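Long-range contacts in putative dihydrodipicolinate synthase family protein (Coccidioides immitis, PDB 3QFE), which is a putative member of the dihydrodipicolinate synthase family, built as a TIM barrel, whose own function has not been established: residues 103-114 with 134-145; 42-52 with 77-86. All coordinates share one frame; numbering follows the deposited sequence.

Contact 1 of 2, residues 103-114 with 134-145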
ATOM      1  N   SER A 103     -13.523  10.428  -0.455  1.00 31.32           N
ATOM      2  CA  SER A 103     -14.590  10.319   0.504  1.00 32.20           C
ATOM      3  C   SER A 103     -15.880   9.916  -0.197  1.00 32.58           C
ATOM      4  O   SER A 103     -16.512   8.929   0.191  1.00 32.91           O
ATOM      5  CB  SER A 103     -14.758  11.642   1.235  1.00 32.55           C
ATOM      6  OG  SER A 103     -15.772  11.530   2.205  1.00 36.08           O
ATOM      7  N   VAL A 104     -16.248  10.654  -1.241  1.00 32.56           N
ATOM      8  CA  VAL A 104     -17.446  10.328  -2.025  1.00 33.76           C
ATOM      9  C   VAL A 104     -17.370   8.894  -2.635  1.00 33.06           C
ATOM     10  O   VAL A 104     -18.351   8.179  -2.667  1.00 33.46           O
ATOM     11  CB  VAL A 104     -17.752  11.419  -3.124  1.00 34.65           C
ATOM     12  CG1 VAL A 104     -18.941  11.008  -4.021  1.00 34.58           C
ATOM     13  CG2 VAL A 104     -18.047  12.797  -2.473  1.00 32.26           C
ATOM     14  N   ALA A 105     -16.192   8.468  -3.053  1.00 31.93           N
ATOM     15  CA  ALA A 105     -16.067   7.184  -3.730  1.00 31.82           C
ATOM     16  C   ALA A 105     -16.047   5.995  -2.757  1.00 31.51           C
ATOM     17  O   ALA A 105     -16.117   4.863  -3.181  1.00 32.02           O
ATOM     18  CB  ALA A 105     -14.855   7.185  -4.636  1.00 30.20           C
ATOM     19  N   GLY A 106     -15.962   6.265  -1.455  1.00 31.55           N
ATOM     20  CA  GLY A 106     -16.069   5.232  -0.439  1.00 30.52           C
ATOM     21  C   GLY A 106     -14.830   4.844   0.359  1.00 30.33           C
ATOM     22  O   GLY A 106     -14.872   3.846   1.070  1.00 31.78           O
ATOM     23  N   ALA A 107     -13.726   5.586   0.267  1.00 29.60           N
ATOM     24  CA  ALA A 107     -12.527   5.288   1.082  1.00 28.84           C
ATOM     25  C   ALA A 107     -12.773   5.476   2.598  1.00 29.78           C
ATOM     26  O   ALA A 107     -13.695   6.209   2.981  1.00 30.87           O
ATOM     27  CB  ALA A 107     -11.355   6.123   0.622  1.00 28.48           C
ATOM     28  N   ASN A 108     -11.999   4.789   3.459  1.00 29.23           N
ATOM     29  CA  ASN A 108     -12.121   4.966   4.926  1.00 29.82           C
ATOM     30  C   ASN A 108     -11.047   5.913   5.461  1.00 30.20           C
ATOM     31  O   ASN A 108     -11.257   6.619   6.468  1.00 31.12           O
ATOM     32  CB  ASN A 108     -12.004   3.638   5.691  1.00 29.55           C
ATOM     33  CG  ASN A 108     -12.943   2.567   5.176  1.00 29.58           C
ATOM     34  OD1 ASN A 108     -12.517   1.616   4.514  1.00 32.42           O
ATOM     35  ND2 ASN A 108     -14.213   2.707   5.469  1.00 27.03           N
ATOM     36  N   TYR A 109      -9.895   5.908   4.787  1.00 29.08           N
ATOM     37  CA  TYR A 109      -8.755   6.701   5.190  1.00 29.06           C
ATOM     38  C   TYR A 109      -8.072   7.292   3.962  1.00 28.94           C
ATOM     39  O   TYR A 109      -8.150   6.734   2.847  1.00 28.79           O
ATOM     40  CB  TYR A 109      -7.735   5.822   5.922  1.00 29.23           C
ATOM     41  CG  TYR A 109      -8.302   4.805   6.898  1.00 28.21           C
ATOM     42  CD1 TYR A 109      -8.795   5.185   8.146  1.00 29.78           C
ATOM     43  CD2 TYR A 109      -8.307   3.473   6.585  1.00 26.94           C
ATOM     44  CE1 TYR A 109      -9.286   4.252   9.039  1.00 28.63           C
ATOM     45  CE2 TYR A 109      -8.797   2.521   7.472  1.00 29.21           C
ATOM     46  CZ  TYR A 109      -9.276   2.910   8.689  1.00 29.95           C
ATOM     47  OH  TYR A 109      -9.759   1.938   9.536  1.00 32.57           O
ATOM     48  N   VAL A 110      -7.351   8.388   4.166  1.00 28.77           N
ATOM     49  CA  VAL A 110      -6.546   8.927   3.091  1.00 28.80           C
ATOM     50  C   VAL A 110      -5.096   8.936   3.493  1.00 30.05           C
ATOM     51  O   VAL A 110      -4.761   9.229   4.640  1.00 31.17           O
ATOM     52  CB  VAL A 110      -7.007  10.332   2.603  1.00 28.08           C
ATOM     53  CG1 VAL A 110      -8.361  10.224   2.021  1.00 27.32           C
ATOM     54  CG2 VAL A 110      -7.011  11.355   3.731  1.00 28.43           C
ATOM     55  N   LEU A 111      -4.248   8.600   2.527  1.00 30.10           N
ATOM     56  CA  LEU A 111      -2.820   8.507   2.726  1.00 31.33           C
ATOM     57  C   LEU A 111      -2.118   9.678   2.026  1.00 31.58           C
ATOM     58  O   LEU A 111      -2.187   9.815   0.805  1.00 31.86           O
ATOM     59  CB  LEU A 111      -2.374   7.160   2.187  1.00 30.76           C
ATOM     60  CG  LEU A 111      -0.921   6.727   2.235  1.00 32.66           C
ATOM     61  CD1 LEU A 111      -0.412   6.517   3.650  1.00 31.65           C
ATOM     62  CD2 LEU A 111      -0.840   5.424   1.412  1.00 34.20           C
ATOM     63  N   VAL A 112      -1.474  10.538   2.805  1.00 32.90           N
ATOM     64  CA  VAL A 112      -1.064  11.863   2.338  1.00 33.29           C
ATOM     65  C   VAL A 112       0.460  12.074   2.332  1.00 35.26           C
ATOM     66  O   VAL A 112       1.083  12.133   3.383  1.00 35.24           O
ATOM     67  CB  VAL A 112      -1.747  13.002   3.206  1.00 34.37           C
ATOM     68  CG1 VAL A 112      -1.420  14.422   2.678  1.00 32.33           C
ATOM     69  CG2 VAL A 112      -3.262  12.822   3.282  1.00 32.76           C
ATOM     70  N   LEU A 113       1.043  12.208   1.138  1.00 36.47           N
ATOM     71  CA  LEU A 113       2.438  12.661   0.969  1.00 38.96           C
ATOM     72  C   LEU A 113       2.622  14.086   1.441  1.00 40.47           C
ATOM     73  O   LEU A 113       1.699  14.887   1.337  1.00 39.55           O
ATOM     74  CB  LEU A 113       2.875  12.596  -0.508  1.00 39.03           C
ATOM     75  CG  LEU A 113       3.081  11.178  -1.059  1.00 39.48           C
ATOM     76  CD1 LEU A 113       2.814  11.113  -2.569  1.00 40.66           C
ATOM     77  CD2 LEU A 113       4.476  10.625  -0.697  1.00 41.10           C
ATOM     78  N   PRO A 114       3.817  14.407   1.972  1.00 42.80           N
ATOM     79  CA  PRO A 114       4.083  15.803   2.265  1.00 44.53           C
ATOM     80  C   PRO A 114       4.201  16.573   0.946  1.00 45.53           C
ATOM     81  O   PRO A 114       4.412  15.972  -0.119  1.00 43.99           O
ATOM     82  CB  PRO A 114       5.418  15.764   3.036  1.00 46.09           C
ATOM     83  CG  PRO A 114       6.081  14.501   2.619  1.00 45.43           C
ATOM     84  CD  PRO A 114       4.994  13.540   2.213  1.00 43.45           C
ATOM     85  N   VAL A 134      -4.551  20.166   6.211  1.00 39.43           N
ATOM     86  CA  VAL A 134      -5.163  19.009   5.622  1.00 37.99           C
ATOM     87  C   VAL A 134      -5.995  18.189   6.609  1.00 38.59           C
ATOM     88  O   VAL A 134      -7.140  17.855   6.287  1.00 37.71           O
ATOM     89  CB  VAL A 134      -4.150  18.146   4.821  1.00 37.43           C
ATOM     90  CG1 VAL A 134      -4.721  16.766   4.556  1.00 36.31           C
ATOM     91  CG2 VAL A 134      -3.804  18.829   3.504  1.00 35.27           C
ATOM     92  N   SER A 135      -5.447  17.885   7.798  1.00 40.23           N
ATOM     93  CA  SER A 135      -6.171  17.078   8.816  1.00 41.54           C
ATOM     94  C   SER A 135      -7.456  17.752   9.206  1.00 41.86           C
ATOM     95  O   SER A 135      -8.499  17.131   9.304  1.00 41.88           O
ATOM     96  CB  SER A 135      -5.378  16.917  10.109  1.00 43.15           C
ATOM     97  OG  SER A 135      -4.044  16.564   9.859  1.00 46.56           O
ATOM     98  N   CYS A 136      -7.340  19.040   9.456  1.00 42.85           N
ATOM     99  CA  CYS A 136      -8.441  19.866   9.867  1.00 44.37           C
ATOM    100  C   CYS A 136      -9.568  19.946   8.817  1.00 42.54           C
ATOM    101  O   CYS A 136     -10.741  19.935   9.186  1.00 42.85           O
ATOM    102  CB  CYS A 136      -7.880  21.244  10.245  1.00 45.87           C
ATOM    103  SG  CYS A 136      -9.044  22.570  10.310  1.00 52.49           S
ATOM    104  N   GLN A 137      -9.230  20.001   7.523  1.00 40.86           N
ATOM    105  CA  GLN A 137     -10.257  20.121   6.471  1.00 38.82           C
ATOM    106  C   GLN A 137     -10.784  18.783   5.959  1.00 37.97           C
ATOM    107  O   GLN A 137     -11.867  18.733   5.352  1.00 37.38           O
ATOM    108  CB  GLN A 137      -9.753  20.960   5.298  1.00 38.45           C
ATOM    109  CG  GLN A 137      -9.517  22.438   5.621  1.00 37.40           C
ATOM    110  CD  GLN A 137      -9.435  23.275   4.370  1.00 37.97           C
ATOM    111  OE1 GLN A 137     -10.374  23.326   3.576  1.00 39.09           O
ATOM    112  NE2 GLN A 137      -8.311  23.933   4.177  1.00 37.28           N
ATOM    113  N   SER A 138     -10.032  17.707   6.219  1.00 37.14           N
ATOM    114  CA  SER A 138     -10.307  16.412   5.627  1.00 35.96           C
ATOM    115  C   SER A 138     -11.494  15.721   6.286  1.00 36.39           C
ATOM    116  O   SER A 138     -11.566  15.619   7.510  1.00 37.15           O
ATOM    117  CB  SER A 138      -9.079  15.491   5.663  1.00 35.68           C
ATOM    118  OG  SER A 138      -9.439  14.168   5.260  1.00 33.51           O
ATOM    119  N   PRO A 139     -12.437  15.243   5.460  1.00 35.93           N
ATOM    120  CA  PRO A 139     -13.567  14.487   5.983  1.00 36.17           C
ATOM    121  C   PRO A 139     -13.211  13.055   6.355  1.00 35.94           C
ATOM    122  O   PRO A 139     -14.036  12.361   6.942  1.00 37.48           O
ATOM    123  CB  PRO A 139     -14.581  14.503   4.835  1.00 35.95           C
ATOM    124  CG  PRO A 139     -13.820  14.885   3.620  1.00 35.50           C
ATOM    125  CD  PRO A 139     -12.625  15.667   4.056  1.00 35.20           C
ATOM    126  N   LEU A 140     -12.008  12.612   6.019  1.00 34.37           N
ATOM    127  CA  LEU A 140     -11.563  11.260   6.338  1.00 33.14           C
ATOM    128  C   LEU A 140     -10.312  11.310   7.240  1.00 32.79           C
ATOM    129  O   LEU A 140      -9.529  12.261   7.167  1.00 33.08           O
ATOM    130  CB  LEU A 140     -11.266  10.461   5.048  1.00 31.34           C
ATOM    131  CG  LEU A 140     -12.432   9.956   4.166  1.00 31.14           C
ATOM    132  CD1 LEU A 140     -11.918   9.294   2.900  1.00 28.44           C
ATOM    133  CD2 LEU A 140     -13.408   9.015   4.884  1.00 28.93           C
ATOM    134  N   PRO A 141     -10.122  10.290   8.087  1.00 32.18           N
ATOM    135  CA  PRO A 141      -8.884  10.229   8.895  1.00 32.41           C
ATOM    136  C   PRO A 141      -7.613  10.155   8.019  1.00 31.64           C
ATOM    137  O   PRO A 141      -7.621   9.523   6.964  1.00 30.24           O
ATOM    138  CB  PRO A 141      -9.057   8.943   9.716  1.00 31.86           C
ATOM    139  CG  PRO A 141     -10.525   8.648   9.719  1.00 31.35           C
ATOM    140  CD  PRO A 141     -11.097   9.242   8.458  1.00 32.07           C
ATOM    141  N   VAL A 142      -6.533  10.767   8.487  1.00 31.99           N
ATOM    142  CA  VAL A 142      -5.337  10.984   7.676  1.00 31.39           C
ATOM    143  C   VAL A 142      -4.138  10.126   8.119  1.00 32.09           C
ATOM    144  O   VAL A 142      -3.799  10.085   9.284  1.00 32.61           O
ATOM    145  CB  VAL A 142      -4.951  12.498   7.689  1.00 32.04           C
ATOM    146  CG1 VAL A 142      -3.538  12.742   7.158  1.00 29.61           C
ATOM    147  CG2 VAL A 142      -5.997  13.320   6.925  1.00 30.42           C
ATOM    148  N   VAL A 143      -3.517   9.440   7.163  1.00 32.08           N
ATOM    149  CA  VAL A 143      -2.260   8.730   7.410  1.00 33.25           C
ATOM    150  C   VAL A 143      -1.137   9.465   6.656  1.00 34.42           C
ATOM    151  O   VAL A 143      -1.207   9.653   5.432  1.00 33.54           O
ATOM    152  CB  VAL A 143      -2.333   7.223   7.001  1.00 31.97           C
ATOM    153  CG1 VAL A 143      -1.015   6.511   7.316  1.00 30.69           C
ATOM    154  CG2 VAL A 143      -3.471   6.516   7.730  1.00 31.21           C
ATOM    155  N   ILE A 144      -0.121   9.884   7.400  1.00 37.00           N
ATOM    156  CA  ILE A 144       1.043  10.557   6.836  1.00 39.06           C
ATOM    157  C   ILE A 144       1.748   9.536   5.973  1.00 40.46           C
ATOM    158  O   ILE A 144       1.933   8.382   6.395  1.00 40.33           O
ATOM    159  CB  ILE A 144       1.988  11.067   7.943  1.00 40.35           C
ATOM    160  CG1 ILE A 144       1.292  12.135   8.787  1.00 40.32           C
ATOM    161  CG2 ILE A 144       3.289  11.619   7.355  1.00 39.90           C
ATOM    162  CD1 ILE A 144       1.948  12.378  10.156  1.00 39.38           C
ATOM    163  N   TYR A 145       2.073   9.937   4.750  1.00 42.23           N
ATOM    164  CA  TYR A 145       2.780   9.077   3.809  1.00 44.64           C
ATOM    165  C   TYR A 145       4.170   9.650   3.688  1.00 48.19           C
ATOM    166  O   TYR A 145       4.380  10.671   3.040  1.00 48.34           O
ATOM    167  CB  TYR A 145       2.081   9.099   2.458  1.00 43.18           C
ATOM    168  CG  TYR A 145       2.481   8.040   1.431  1.00 44.43           C
ATOM    169  CD1 TYR A 145       1.742   7.909   0.254  1.00 44.31           C
ATOM    170  CD2 TYR A 145       3.586   7.184   1.624  1.00 46.03           C
ATOM    171  CE1 TYR A 145       2.075   6.966  -0.720  1.00 47.67           C
ATOM    172  CE2 TYR A 145       3.943   6.231   0.653  1.00 48.31           C
ATOM    173  CZ  TYR A 145       3.173   6.123  -0.520  1.00 50.23           C
ATOM    174  OH  TYR A 145       3.469   5.194  -1.509  1.00 51.84           O
TER
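Val110 and Val143 exchange backbone bonds where strands 109-112 and 142-145 run parallel, joined by four hydrogen bonds in all. Val110 N donates to Pro141 O, and Val143 N returns to Val110 O. Val112 N then donates to Val143 O, and Tyr145 N to Val112 O. In the last, at 2.8 Å, Tyr145 N sits above the carbonyl plane of Val112, with a C=O...N angle of 125°. Weak CA-H...O contacts support the pairing, among them Leu113 CA to Tyr145 O at 3.5 Å.

The Tyr145 ring is held between two leucines. Leu111 CD2 lies over one face and Leu113 CD2 over the other, each 4.1 Å from the ring centroid. The Tyr145 side chain extends with CG anti to the backbone N (chi1 -167°), which brings the ring between them. Its OH bonds to Thr54 OG1. Beside it, Leu111 CD1 meets Val143 CG1 at 3.7 Å.

On the other side of the sheet, Val110, Val112, Val142 and Ile144 face the helix layer. Val112 CG2 packs on Val142 CG1 at 3.9 Å, and Phe131 of helix 124-137 touches Val112 and Ile144.

Just before strand 142-145, Leu140 packs against the end of helix 92-105 and the loop that follows it. Its CD1 reaches Ser103 CA at 3.7 Å and also meets Val110 CG1, while CD2 rests near Ala107 O. Pro141 CB approaches the Tyr109 ring at its edge. Ser138 OG donates to Leu140 O at 2.7 Å, in the carbonyl plane on a lone pair.

Two neighbouring parallel strands, joined through helix 124-137, form a right-handed beta-alpha-beta unit of the TIM barrel.

Contact 2 of 2, residues 42-52 with 77-86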
ATOM      1  N   ALA A  42      -8.604  -9.017  -1.546  1.00 27.03           N
ATOM      2  CA  ALA A  42      -9.279  -8.831  -0.257  1.00 27.96           C
ATOM      3  C   ALA A  42      -9.722 -10.143   0.357  1.00 28.31           C
ATOM      4  O   ALA A  42      -9.919 -10.218   1.572  1.00 30.47           O
ATOM      5  CB  ALA A  42     -10.450  -7.867  -0.367  1.00 26.98           C
ATOM      6  N   ARG A  43      -9.856 -11.164  -0.480  1.00 27.17           N
ATOM      7  CA  ARG A  43     -10.255 -12.496  -0.037  1.00 27.47           C
ATOM      8  C   ARG A  43      -9.047 -13.429   0.284  1.00 27.81           C
ATOM      9  O   ARG A  43      -9.203 -14.652   0.514  1.00 27.11           O
ATOM     10  CB  ARG A  43     -11.211 -13.097  -1.091  1.00 26.44           C
ATOM     11  CG  ARG A  43     -12.573 -12.357  -1.133  1.00 25.29           C
ATOM     12  CD  ARG A  43     -13.558 -12.896  -0.066  1.00 23.72           C
ATOM     13  NE  ARG A  43     -13.544 -14.356  -0.107  1.00 23.83           N
ATOM     14  CZ  ARG A  43     -14.140 -15.078  -1.056  1.00 26.12           C
ATOM     15  NH1 ARG A  43     -14.868 -14.488  -2.016  1.00 23.43           N
ATOM     16  NH2 ARG A  43     -13.998 -16.395  -1.046  1.00 25.38           N
ATOM     17  N   SER A  44      -7.849 -12.844   0.322  1.00 27.48           N
ATOM     18  CA  SER A  44      -6.650 -13.645   0.565  1.00 28.48           C
ATOM     19  C   SER A  44      -5.992 -13.377   1.911  1.00 29.51           C
ATOM     20  O   SER A  44      -4.787 -13.544   2.052  1.00 31.27           O
ATOM     21  CB  SER A  44      -5.626 -13.446  -0.543  1.00 27.20           C
ATOM     22  OG  SER A  44      -6.183 -13.686  -1.801  1.00 27.62           O
ATOM     23  N   GLY A  45      -6.759 -12.941   2.896  1.00 30.01           N
ATOM     24  CA  GLY A  45      -6.221 -12.802   4.240  1.00 31.07           C
ATOM     25  C   GLY A  45      -5.671 -11.415   4.549  1.00 31.08           C
ATOM     26  O   GLY A  45      -5.097 -11.201   5.598  1.00 31.77           O
ATOM     27  N   LEU A  46      -5.845 -10.456   3.657  1.00 30.54           N
ATOM     28  CA  LEU A  46      -5.307  -9.122   3.918  1.00 31.22           C
ATOM     29  C   LEU A  46      -6.159  -8.366   4.920  1.00 31.31           C
ATOM     30  O   LEU A  46      -7.364  -8.590   5.028  1.00 31.37           O
ATOM     31  CB  LEU A  46      -5.187  -8.306   2.622  1.00 30.90           C
ATOM     32  CG  LEU A  46      -4.297  -8.879   1.514  1.00 31.60           C
ATOM     33  CD1 LEU A  46      -4.400  -7.994   0.296  1.00 32.64           C
ATOM     34  CD2 LEU A  46      -2.858  -9.026   1.960  1.00 34.58           C
ATOM     35  N   THR A  47      -5.535  -7.455   5.642  1.00 31.85           N
ATOM     36  CA  THR A  47      -6.275  -6.588   6.547  1.00 32.76           C
ATOM     37  C   THR A  47      -6.999  -5.467   5.773  1.00 31.77           C
ATOM     38  O   THR A  47      -8.132  -5.143   6.070  1.00 33.58           O
ATOM     39  CB  THR A  47      -5.354  -6.004   7.640  1.00 33.60           C
ATOM     40  OG1 THR A  47      -4.781  -7.080   8.393  1.00 35.48           O
ATOM     41  CG2 THR A  47      -6.151  -5.062   8.593  1.00 33.27           C
ATOM     42  N   GLY A  48      -6.360  -4.893   4.774  1.00 31.38           N
ATOM     43  CA  GLY A  48      -6.970  -3.823   4.005  1.00 30.59           C
ATOM     44  C   GLY A  48      -6.238  -3.599   2.710  1.00 30.06           C
ATOM     45  O   GLY A  48      -5.171  -4.167   2.490  1.00 29.45           O
ATOM     46  N   LEU A  49      -6.822  -2.760   1.850  1.00 30.58           N
ATOM     47  CA  LEU A  49      -6.189  -2.341   0.603  1.00 30.26           C
ATOM     48  C   LEU A  49      -5.783  -0.871   0.635  1.00 30.38           C
ATOM     49  O   LEU A  49      -6.525   0.008   1.118  1.00 29.94           O
ATOM     50  CB  LEU A  49      -7.077  -2.613  -0.614  1.00 30.14           C
ATOM     51  CG  LEU A  49      -7.405  -4.083  -0.968  1.00 32.40           C
ATOM     52  CD1 LEU A  49      -8.379  -4.173  -2.122  1.00 31.35           C
ATOM     53  CD2 LEU A  49      -6.159  -4.880  -1.311  1.00 32.54           C
ATOM     54  N   VAL A  50      -4.589  -0.619   0.109  1.00 29.82           N
ATOM     55  CA  VAL A  50      -4.179   0.723  -0.199  1.00 30.06           C
ATOM     56  C   VAL A  50      -4.395   0.939  -1.686  1.00 29.85           C
ATOM     57  O   VAL A  50      -3.770   0.271  -2.501  1.00 30.41           O
ATOM     58  CB  VAL A  50      -2.715   0.986   0.224  1.00 31.08           C
ATOM     59  CG1 VAL A  50      -2.229   2.328  -0.321  1.00 29.91           C
ATOM     60  CG2 VAL A  50      -2.598   0.914   1.754  1.00 29.50           C
ATOM     61  N   ILE A  51      -5.323   1.832  -2.020  1.00 29.69           N
ATOM     62  CA  ILE A  51      -5.630   2.158  -3.399  1.00 29.90           C
ATOM     63  C   ILE A  51      -4.982   3.495  -3.734  1.00 31.18           C
ATOM     64  O   ILE A  51      -5.108   4.460  -2.988  1.00 32.43           O
ATOM     65  CB  ILE A  51      -7.173   2.231  -3.634  1.00 29.42           C
ATOM     66  CG1 ILE A  51      -7.862   0.983  -3.068  1.00 29.50           C
ATOM     67  CG2 ILE A  51      -7.507   2.389  -5.113  1.00 27.59           C
ATOM     68  CD1 ILE A  51      -7.335  -0.349  -3.638  1.00 29.48           C
ATOM     69  N   LEU A  52      -4.296   3.544  -4.861  1.00 32.00           N
ATOM     70  CA  LEU A  52      -3.625   4.742  -5.332  1.00 33.49           C
ATOM     71  C   LEU A  52      -2.360   5.006  -4.557  1.00 34.70           C
ATOM     72  O   LEU A  52      -1.933   6.144  -4.434  1.00 35.91           O
ATOM     73  CB  LEU A  52      -4.527   5.987  -5.332  1.00 33.08           C
ATOM     74  CG  LEU A  52      -5.929   5.909  -5.939  1.00 33.16           C
ATOM     75  CD1 LEU A  52      -6.644   7.254  -5.742  1.00 31.74           C
ATOM     76  CD2 LEU A  52      -5.876   5.507  -7.407  1.00 31.41           C
ATOM     77  N   VAL A  77     -14.713  -5.091  -2.607  1.00 29.18           N
ATOM     78  CA  VAL A  77     -14.417  -5.609  -1.259  1.00 28.92           C
ATOM     79  C   VAL A  77     -15.624  -5.564  -0.287  1.00 30.31           C
ATOM     80  O   VAL A  77     -15.626  -6.245   0.748  1.00 29.96           O
ATOM     81  CB  VAL A  77     -13.151  -4.941  -0.633  1.00 28.85           C
ATOM     82  CG1 VAL A  77     -12.007  -4.865  -1.657  1.00 26.33           C
ATOM     83  CG2 VAL A  77     -13.452  -3.520  -0.082  1.00 27.20           C
ATOM     84  N   GLY A  78     -16.647  -4.777  -0.630  1.00 30.79           N
ATOM     85  CA  GLY A  78     -17.817  -4.637   0.229  1.00 32.25           C
ATOM     86  C   GLY A  78     -17.603  -3.565   1.278  1.00 33.46           C
ATOM     87  O   GLY A  78     -16.495  -3.051   1.414  1.00 32.80           O
ATOM     88  N   PRO A  79     -18.646  -3.251   2.067  1.00 34.96           N
ATOM     89  CA  PRO A  79     -18.600  -2.086   2.974  1.00 36.14           C
ATOM     90  C   PRO A  79     -17.784  -2.259   4.255  1.00 37.22           C
ATOM     91  O   PRO A  79     -17.492  -1.260   4.915  1.00 38.67           O
ATOM     92  CB  PRO A  79     -20.078  -1.863   3.332  1.00 37.03           C
ATOM     93  CG  PRO A  79     -20.659  -3.233   3.306  1.00 37.82           C
ATOM     94  CD  PRO A  79     -19.934  -3.963   2.154  1.00 36.05           C
ATOM     95  N   ASP A  80     -17.413  -3.492   4.597  1.00 37.82           N
ATOM     96  CA  ASP A  80     -16.709  -3.815   5.852  1.00 38.38           C
ATOM     97  C   ASP A  80     -15.187  -4.037   5.729  1.00 37.41           C
ATOM     98  O   ASP A  80     -14.540  -4.323   6.747  1.00 38.01           O
ATOM     99  CB  ASP A  80     -17.332  -5.074   6.492  1.00 39.84           C
ATOM    100  CG  ASP A  80     -18.831  -4.900   6.809  1.00 42.84           C
ATOM    101  OD1 ASP A  80     -19.297  -3.746   6.933  1.00 44.98           O
ATOM    102  OD2 ASP A  80     -19.538  -5.920   6.910  1.00 45.87           O
ATOM    103  N   PHE A  81     -14.634  -3.935   4.510  1.00 34.45           N
ATOM    104  CA  PHE A  81     -13.213  -4.109   4.288  1.00 32.84           C
ATOM    105  C   PHE A  81     -12.530  -2.740   4.084  1.00 32.75           C
ATOM    106  O   PHE A  81     -12.955  -1.940   3.240  1.00 32.23           O
ATOM    107  CB  PHE A  81     -12.981  -5.018   3.073  1.00 32.34           C
ATOM    108  CG  PHE A  81     -11.572  -5.588   2.984  1.00 30.38           C
ATOM    109  CD1 PHE A  81     -11.273  -6.816   3.571  1.00 29.66           C
ATOM    110  CD2 PHE A  81     -10.560  -4.887   2.326  1.00 24.21           C
ATOM    111  CE1 PHE A  81      -9.982  -7.337   3.503  1.00 30.84           C
ATOM    112  CE2 PHE A  81      -9.288  -5.386   2.243  1.00 24.12           C
ATOM    113  CZ  PHE A  81      -8.981  -6.606   2.827  1.00 28.19           C
ATOM    114  N   PRO A  82     -11.471  -2.466   4.860  1.00 32.45           N
ATOM    115  CA  PRO A  82     -10.826  -1.151   4.931  1.00 31.90           C
ATOM    116  C   PRO A  82     -10.132  -0.765   3.633  1.00 30.88           C
ATOM    117  O   PRO A  82      -9.440  -1.589   3.013  1.00 30.61           O
ATOM    118  CB  PRO A  82      -9.787  -1.321   6.051  1.00 32.27           C
ATOM    119  CG  PRO A  82     -10.251  -2.523   6.850  1.00 33.44           C
ATOM    120  CD  PRO A  82     -10.916  -3.416   5.842  1.00 33.47           C
ATOM    121  N   ILE A  83     -10.349   0.474   3.219  1.00 29.40           N
ATOM    122  CA  ILE A  83      -9.659   1.010   2.084  1.00 28.56           C
ATOM    123  C   ILE A  83      -8.978   2.324   2.447  1.00 28.66           C
ATOM    124  O   ILE A  83      -9.613   3.233   2.971  1.00 29.03           O
ATOM    125  CB  ILE A  83     -10.603   1.218   0.885  1.00 28.28           C
ATOM    126  CG1 ILE A  83     -10.970  -0.128   0.248  1.00 27.99           C
ATOM    127  CG2 ILE A  83      -9.952   2.126  -0.168  1.00 27.07           C
ATOM    128  CD1 ILE A  83     -12.167   0.016  -0.700  1.00 32.57           C
ATOM    129  N   MET A  84      -7.682   2.388   2.162  1.00 28.36           N
ATOM    130  CA  MET A  84      -6.881   3.564   2.369  1.00 28.72           C
ATOM    131  C   MET A  84      -6.519   4.099   0.993  1.00 28.01           C
ATOM    132  O   MET A  84      -5.932   3.396   0.180  1.00 28.13           O
ATOM    133  CB  MET A  84      -5.622   3.192   3.174  1.00 29.75           C
ATOM    134  CG  MET A  84      -4.720   4.394   3.582  1.00 30.75           C
ATOM    135  SD  MET A  84      -3.289   3.805   4.517  1.00 35.07           S
ATOM    136  CE  MET A  84      -3.994   2.937   5.929  1.00 34.94           C
ATOM    137  N   ALA A  85      -6.872   5.343   0.721  1.00 27.64           N
ATOM    138  CA  ALA A  85      -6.638   5.904  -0.596  1.00 26.74           C
ATOM    139  C   ALA A  85      -5.482   6.892  -0.567  1.00 27.58           C
ATOM    140  O   ALA A  85      -5.457   7.802   0.270  1.00 27.93           O
ATOM    141  CB  ALA A  85      -7.903   6.599  -1.095  1.00 26.44           C
ATOM    142  N   GLY A  86      -4.538   6.730  -1.492  1.00 27.35           N
ATOM    143  CA  GLY A  86      -3.475   7.717  -1.692  1.00 27.65           C
ATOM    144  C   GLY A  86      -4.071   8.959  -2.333  1.00 28.95           C
ATOM    145  O   GLY A  86      -4.921   8.868  -3.236  1.00 28.25           O
TER
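Phe81 turns one ring face to Ala42, whose CB stands over the ring centre, 3.7 Å from the centroid. This CH-pi contact lies at the N-terminal end of the two parallel strands of a beta-alpha-beta unit of the TIM barrel, made of strand 48-51, helix 63-77 and strand 83-86. Thr47 O sits over the opposite ring face, toward the rim. Leu46 O meets the ring edge near its plane, 3.3 Å from Phe81 CE1. Phe81 CG is anti to the backbone N (chi1 -163°), which carries the ring across to the loop 43-47. Gly48 CA is 3.3 Å from Phe81 CE2.

Val77, at the end of helix 63-77, completes this apolar cluster. Its CG1 touches both Ala42 CB and Leu49 CD1, the latter at 3.7 Å. Leu49 CG also meets the Phe81 ring, the two side chains crossing at about a right angle. Arg74 bonds to Phe81 O and Gly78 O from the same helix.

The strands themselves pair in parallel through four backbone bonds. Leu49 N donates to Pro82 O, Met84 N to Leu49 O, Ile51 N to Met84 O, and Gly86 N to Ile51 O. On one face of the sheet Val50 and Met84 lie side by side, pointing the same way. On the other, Ile51 CG1 packs on Ile83 CG2 at 3.8 Å. Helix 63-77 covers this face, where Ile51 touches Ala73 and Ile83 touches Arg74.

At the far end the Leu52 side chain points toward Gly86, with CD1 3.4 Å from Gly86 O.

Overall arrangement
From the N terminus, contact 2 comes first. It closes the loop from strand 48-51 through helix 63-77 to strand 83-86. Contact 1 begins in the last turn of helix 92-105, which leads to strand 109-112; that contact closes the next excursion, through helix 124-137, to strand 142-146. The two contacts follow in series, neither nested nor crossed, with centres about 15 Å apart. They meet because strands 83-86 and 109-112 are neighbours in the barrel sheet. Leu111 N probably bonds to Ala85 O, and Asn108 OD1 to Ile83 N. With this pairing between them, the two contacts span four consecutive strands of the barrel. Arg74 also reaches both, bonding Asn108 and Phe81.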